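Local atomic coordinates of putative Chlorite dismutase TA0507 (Thermoplasma acidophilum, PDB entry 3DTZ), a protein that is of unknown function but belongs to the chlorite dismutase family, whose members generally bind heme and act as oxidoreductases. Residues 149-154 / 161-166; 181-186 / 192-197. All blocks are in the same frame, centred on the assembly; numbering follows the deposited sequence. Where two conformers were deposited one is given.

Contact 1: 149-154 / 161-166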
loop_
_atom_site.group_PDB
_atom_site.type_symbol
_atom_site.label_atom_id
_atom_site.label_comp_id
_atom_site.label_asym_id
_atom_site.label_seq_id
_atom_site.Cartn_x
_atom_site.Cartn_y
_atom_site.Cartn_z
ATOM N N PRO D 149 12.770 18.368 -4.315
ATOM C CA PRO D 149 14.053 18.875 -3.791
ATOM C C PRO D 149 14.563 20.152 -4.475
ATOM O O PRO D 149 15.048 21.073 -3.782
ATOM C CB PRO D 149 14.999 17.690 -3.984
ATOM C CG PRO D 149 14.081 16.496 -3.892
ATOM C CD PRO D 149 12.852 16.932 -4.638
ATOM N N ASP D 150 14.396 20.233 -5.801
ATOM C CA ASP D 150 14.758 21.423 -6.598
ATOM C C ASP D 150 14.153 22.749 -6.099
ATOM O O ASP D 150 14.754 23.813 -6.256
ATOM C CB ASP D 150 14.372 21.208 -8.037
ATOM N N TRP D 151 12.951 22.688 -5.547
ATOM C CA TRP D 151 12.304 23.878 -5.017
ATOM C C TRP D 151 13.187 24.639 -4.020
ATOM O O TRP D 151 13.321 25.862 -4.129
ATOM C CB TRP D 151 10.965 23.515 -4.355
ATOM C CG TRP D 151 10.385 24.656 -3.595
ATOM C CD1 TRP D 151 10.433 24.849 -2.250
ATOM C CD2 TRP D 151 9.700 25.788 -4.144
ATOM N NE1 TRP D 151 9.810 26.029 -1.915
ATOM C CE2 TRP D 151 9.350 26.625 -3.063
ATOM C CE3 TRP D 151 9.348 26.177 -5.449
ATOM C CZ2 TRP D 151 8.645 27.824 -3.235
ATOM C CZ3 TRP D 151 8.654 27.373 -5.620
ATOM C CH2 TRP D 151 8.318 28.184 -4.519
ATOM N N TYR D 152 13.771 23.917 -3.054
ATOM C CA TYR D 152 14.563 24.536 -1.970
ATOM C C TYR D 152 15.936 25.007 -2.450
ATOM O O TYR D 152 16.555 25.872 -1.820
ATOM C CB TYR D 152 14.691 23.600 -0.749
ATOM C CG TYR D 152 13.341 23.193 -0.212
ATOM C CD1 TYR D 152 12.673 23.999 0.703
ATOM C CD2 TYR D 152 12.701 22.033 -0.668
ATOM C CE1 TYR D 152 11.411 23.658 1.175
ATOM C CE2 TYR D 152 11.445 21.685 -0.200
ATOM C CZ TYR D 152 10.805 22.501 0.715
ATOM O OH TYR D 152 9.559 22.190 1.163
ATOM N N LEU D 153 16.377 24.435 -3.568
ATOM C CA LEU D 153 17.660 24.752 -4.198
ATOM C C LEU D 153 17.586 26.007 -5.084
ATOM O O LEU D 153 18.610 26.506 -5.568
ATOM C CB LEU D 153 18.159 23.548 -5.006
ATOM C CG LEU D 153 18.370 22.185 -4.328
ATOM C CD1 LEU D 153 18.988 21.217 -5.341
ATOM C CD2 LEU D 153 19.241 22.271 -3.059
ATOM N N LEU D 154 16.372 26.508 -5.299
ATOM C CA LEU D 154 16.151 27.776 -5.975
ATOM C C LEU D 154 16.476 28.919 -5.018
ATOM O O LEU D 154 16.353 28.763 -3.805
ATOM C CB LEU D 154 14.697 27.888 -6.453
ATOM C CG LEU D 154 14.179 26.918 -7.530
ATOM C CD1 LEU D 154 12.655 26.995 -7.671
ATOM C CD2 LEU D 154 14.855 27.161 -8.866
ATOM N N GLU D 161 9.153 35.055 -5.504
ATOM C CA GLU D 161 8.407 35.512 -6.674
ATOM C C GLU D 161 7.339 34.489 -7.072
ATOM O O GLU D 161 6.179 34.849 -7.291
ATOM C CB GLU D 161 9.362 35.775 -7.839
ATOM C CG GLU D 161 8.680 36.069 -9.162
ATOM C CD GLU D 161 9.637 35.998 -10.334
ATOM O OE1 GLU D 161 10.840 36.294 -10.148
ATOM O OE2 GLU D 161 9.182 35.653 -11.449
ATOM N N ILE D 162 7.738 33.221 -7.156
ATOM C CA ILE D 162 6.803 32.149 -7.463
ATOM C C ILE D 162 5.668 32.142 -6.429
ATOM O O ILE D 162 4.493 32.087 -6.794
ATOM C CB ILE D 162 7.500 30.772 -7.538
ATOM C CG1 ILE D 162 8.433 30.718 -8.748
ATOM C CG2 ILE D 162 6.456 29.645 -7.624
ATOM C CD1 ILE D 162 9.586 29.745 -8.598
HETATM N N MSE D 163 6.026 32.236 -5.149
HETATM C CA MSE D 163 5.029 32.246 -4.080
HETATM C C MSE D 163 4.163 33.493 -4.065
HETATM O O MSE D 163 2.979 33.417 -3.743
HETATM C CB MSE D 163 5.672 32.006 -2.708
HETATM C CG MSE D 163 6.307 30.630 -2.573
HETATM SE SE MSE D 163 5.077 29.157 -3.091
HETATM C CE MSE D 163 3.645 29.591 -1.819
ATOM N N HIS D 164 4.735 34.644 -4.411
ATOM C CA HIS D 164 3.941 35.872 -4.469
ATOM C C HIS D 164 2.814 35.749 -5.490
ATOM O O HIS D 164 1.685 36.171 -5.223
ATOM C CB HIS D 164 4.816 37.091 -4.775
ATOM C CG HIS D 164 4.039 38.355 -4.983
ATOM N ND1 HIS D 164 3.541 38.732 -6.215
ATOM C CD2 HIS D 164 3.675 39.332 -4.118
ATOM C CE1 HIS D 164 2.906 39.886 -6.099
ATOM N NE2 HIS D 164 2.974 40.272 -4.837
ATOM N N GLU D 165 3.125 35.154 -6.643
ATOM C CA GLU D 165 2.155 34.945 -7.717
ATOM C C GLU D 165 0.980 34.117 -7.223
ATOM O O GLU D 165 -0.173 34.413 -7.540
ATOM C CB GLU D 165 2.798 34.232 -8.911
ATOM C CG GLU D 165 1.875 34.165 -10.150
ATOM C CD GLU D 165 2.149 32.985 -11.083
ATOM O OE1 GLU D 165 2.407 31.863 -10.602
ATOM O OE2 GLU D 165 2.091 33.182 -12.321
ATOM N N HIS D 166 1.292 33.075 -6.445
ATOM C CA HIS D 166 0.288 32.157 -5.891
ATOM C C HIS D 166 -0.614 32.865 -4.893
ATOM O O HIS D 166 -1.843 32.754 -4.969
ATOM C CB HIS D 166 0.986 30.973 -5.232
ATOM C CG HIS D 166 0.085 30.134 -4.378
ATOM N ND1 HIS D 166 -0.544 29.002 -4.849
ATOM C CD2 HIS D 166 -0.295 30.266 -3.084
ATOM C CE1 HIS D 166 -1.270 28.470 -3.882
ATOM N NE2 HIS D 166 -1.143 29.222 -2.802
#
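The indole of Trp-151 reaches from the short, weakly bonded helix 149-153 to Ile-162 and Met-163, neighbours on helix 156-172, in a small helix-helix contact that includes a Met-aromatic interaction. Of the indole, it is the benzo end that touches them. Ile-162 CG2 lies at the ring edge, near its plane, 3.7 Å from Trp-151 CZ3, and the CD1 branch of the same isoleucine is almost as near to that carbon. One atom further round the ring, the selenium of Met-163 (the residue is modelled as selenomethionine) sits 3.7 Å from Trp-151 CH2. It approaches obliquely, 58° off the ring normal and 4.7 Å from the centroid of the six-membered ring. Bends about its second and third torsions fold the Met-163 chain, and its CG also rests 3.7 Å from Trp-151 CZ2.

The indole covers much of the distance between the backbones, since Trp-151 CA and Ile-162 CA are 10.2 Å apart. CG of Trp-151 stands anti to the backbone N (chi1 170°), which carries the far end of the indole towards the longer helix although the CB itself does not point there. At the other end of the indole, Trp-151 CD1 lies 3.6 Å above the plane of the Tyr-152 ring, over its centre. Further out, Lys-147 of strand 139-147 makes a cation-pi contact with Trp-151 and also touches Met-163, while the Trp-221 ring meets the indole with planes inclined at about 60°. Beside the tryptophan, Leu-154, just past the short helix, adds a methyl-to-methyl contact: its CD1 lies 4.2 Å from Ile-162 CD1.

Contact 2: 181-186 / 192-197; sequences SYTTYS and QEFVVL
Ser-186, just beyond the paired strand 181-185, uses one hydroxyl to hold two groups of Gln-192 where the loop of a beta hairpin leaves the paired strands. Its OG donates to Gln-192 O at 2.7 Å from well above the carbonyl plane, and accepts a nearly straight bond (169°) from Gln-192 NE2 at 2.9 Å. The serine is turned to chi1 55°, with OG between its backbone N and carbonyl carbon, while a bend at chi2 folds the glutamine amide back to it, OG lying in the amide plane. Replacing Ser-186 by an alanine would probably leave Gln-192 O and NE2 without this shared partner and the amide freer to turn.

Backbone pairing continues from Ser-186 N to Glu-193 O and along the antiparallel strands to Tyr-182 and Leu-197. Next to Glu-193, Phe-194 belongs to a classic beta bulge, both residues facing Met-145 of strand 139-147. At the Thr-184/Val-195 hydrogen-bonded pair, Thr-184 OG1 donates to Val-195 O at 2.6 Å, in the carbonyl plane and on a lone pair; the backbone Thr-184 N reaches the same oxygen only weakly, at 3.1 Å. Ser-114 on strand 106-116 bonds the same hydroxyl. On the other face, Thr-183 CG2 approaches the Phe-194 ring obliquely, 4.1 Å from CD1. Hydroxyls thus supplement the backbone pairing of this buried hairpin, satisfying carbonyls at Gln-192 and Val-195.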
loop_
_atom_site.group_PDB
_atom_site.type_symbol
_atom_site.label_atom_id
_atom_site.label_comp_id
_atom_site.label_asym_id
_atom_site.label_seq_id
_atom_site.Cartn_x
_atom_site.Cartn_y
_atom_site.Cartn_z
ATOM N N SER D 181 -7.027 30.169 6.326
ATOM C CA SER D 181 -5.938 29.320 5.846
ATOM C C SER D 181 -4.802 29.232 6.853
ATOM O O SER D 181 -4.383 30.252 7.414
ATOM C CB SER D 181 -5.404 29.888 4.532
ATOM O OG SER D 181 -4.318 29.126 4.052
ATOM N N TYR D 182 -4.284 28.011 7.055
ATOM C CA TYR D 182 -3.149 27.796 7.936
ATOM C C TYR D 182 -2.125 26.870 7.272
ATOM O O TYR D 182 -2.458 25.728 6.898
ATOM C CB TYR D 182 -3.597 27.158 9.253
ATOM C CG TYR D 182 -4.760 27.818 9.943
ATOM C CD1 TYR D 182 -4.564 28.884 10.827
ATOM C CD2 TYR D 182 -6.052 27.350 9.753
ATOM C CE1 TYR D 182 -5.645 29.480 11.488
ATOM C CE2 TYR D 182 -7.135 27.942 10.411
ATOM C CZ TYR D 182 -6.915 29.002 11.268
ATOM O OH TYR D 182 -7.996 29.571 11.890
ATOM N N THR D 183 -0.903 27.366 7.140
ATOM C CA THR D 183 0.219 26.566 6.682
ATOM C C THR D 183 0.998 26.110 7.907
ATOM O O THR D 183 1.310 26.916 8.808
ATOM C CB THR D 183 1.157 27.374 5.749
ATOM O OG1 THR D 183 0.438 27.730 4.557
ATOM C CG2 THR D 183 2.347 26.530 5.359
ATOM N N THR D 184 1.309 24.824 7.944
ATOM C CA THR D 184 2.033 24.283 9.080
ATOM C C THR D 184 3.197 23.472 8.514
ATOM O O THR D 184 3.096 22.930 7.388
ATOM C CB THR D 184 1.143 23.390 10.006
ATOM O OG1 THR D 184 0.934 22.092 9.407
ATOM C CG2 THR D 184 -0.205 24.073 10.350
ATOM N N TYR D 185 4.276 23.402 9.280
ATOM C CA TYR D 185 5.471 22.705 8.809
ATOM C C TYR D 185 5.827 21.506 9.661
ATOM O O TYR D 185 5.617 21.495 10.875
ATOM C CB TYR D 185 6.657 23.635 8.617
ATOM C CG TYR D 185 7.141 24.385 9.827
ATOM C CD1 TYR D 185 6.581 25.635 10.183
ATOM C CD2 TYR D 185 8.197 23.891 10.603
ATOM C CE1 TYR D 185 7.051 26.351 11.307
ATOM C CE2 TYR D 185 8.674 24.608 11.733
ATOM C CZ TYR D 185 8.109 25.829 12.067
ATOM O OH TYR D 185 8.597 26.517 13.180
ATOM N N SER D 186 6.366 20.496 9.001
ATOM C CA SER D 186 6.687 19.242 9.684
ATOM C C SER D 186 8.005 18.636 9.168
ATOM O O SER D 186 8.227 17.446 9.345
ATOM C CB SER D 186 5.511 18.250 9.585
ATOM O OG SER D 186 5.136 18.046 8.248
ATOM N N GLN D 192 5.602 14.254 5.750
ATOM C CA GLN D 192 5.350 15.310 4.762
ATOM C C GLN D 192 6.090 16.558 5.264
ATOM O O GLN D 192 6.484 16.630 6.443
ATOM C CB GLN D 192 3.850 15.605 4.657
ATOM C CG GLN D 192 3.204 16.230 5.913
ATOM C CD GLN D 192 2.967 15.253 7.066
ATOM O OE1 GLN D 192 2.352 14.179 6.900
ATOM N NE2 GLN D 192 3.478 15.615 8.234
ATOM N N GLU D 193 6.307 17.517 4.364
ATOM C CA GLU D 193 6.951 18.766 4.748
ATOM C C GLU D 193 5.996 19.757 5.360
ATOM O O GLU D 193 6.378 20.500 6.267
ATOM C CB GLU D 193 7.642 19.404 3.539
ATOM C CG GLU D 193 8.828 18.557 3.072
ATOM C CD GLU D 193 9.454 18.958 1.736
ATOM O OE1 GLU D 193 8.843 19.706 0.937
ATOM O OE2 GLU D 193 10.597 18.468 1.478
ATOM N N PHE D 194 4.780 19.781 4.828
ATOM C CA PHE D 194 3.721 20.682 5.281
ATOM C C PHE D 194 2.421 19.949 5.563
ATOM O O PHE D 194 2.113 18.939 4.934
ATOM C CB PHE D 194 3.453 21.775 4.237
ATOM C CG PHE D 194 4.684 22.563 3.860
ATOM C CD1 PHE D 194 5.093 23.633 4.648
ATOM C CD2 PHE D 194 5.434 22.230 2.730
ATOM C CE1 PHE D 194 6.233 24.364 4.329
ATOM C CE2 PHE D 194 6.603 22.970 2.390
ATOM C CZ PHE D 194 6.977 24.054 3.212
ATOM N N VAL D 195 1.650 20.465 6.516
ATOM C CA VAL D 195 0.250 20.065 6.596
ATOM C C VAL D 195 -0.554 21.364 6.437
ATOM O O VAL D 195 -0.360 22.328 7.206
ATOM C CB VAL D 195 -0.099 19.325 7.889
ATOM C CG1 VAL D 195 -1.588 18.868 7.845
ATOM C CG2 VAL D 195 0.833 18.103 8.112
ATOM N N VAL D 196 -1.365 21.445 5.384
ATOM C CA VAL D 196 -2.089 22.698 5.159
ATOM C C VAL D 196 -3.528 22.492 5.623
ATOM O O VAL D 196 -4.137 21.447 5.322
ATOM C CB VAL D 196 -2.019 23.181 3.703
ATOM C CG1 VAL D 196 -2.380 24.608 3.658
ATOM C CG2 VAL D 196 -0.562 23.086 3.174
ATOM N N LEU D 197 -4.014 23.427 6.431
ATOM C CA LEU D 197 -5.350 23.326 7.041
ATOM C C LEU D 197 -6.213 24.513 6.599
ATOM O O LEU D 197 -5.733 25.654 6.556
ATOM C CB LEU D 197 -5.229 23.349 8.573
ATOM C CG LEU D 197 -4.204 22.390 9.180
ATOM C CD1 LEU D 197 -4.095 22.580 10.677
ATOM C CD2 LEU D 197 -4.505 20.935 8.804
#

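How the contacts relate
Contact 1 packs the short helix 149-153 and the residue after it on helix 156-172 near the periphery, about 24 Å from the centre of the chain; contact 2 pairs two strands of the antiparallel sheet, about 9 Å from it. Their centres are about 16 Å apart, and helix 156-172 leads into strand 180-185. A direct link is the probable hydrogen bond between Tyr-152 OH and Glu-193 OE1, 2.6 Å; the same OH packs 3.3 Å from Phe-194 CE2. Strand 139-147 adds a bridge, as Lys-147 meets Trp-151 through its side chain and Glu-193 through its backbone N. Arg-214 of the second subunit packs on Tyr-152 and forms a salt bridge with Glu-193, so both contacts border the subunit interface.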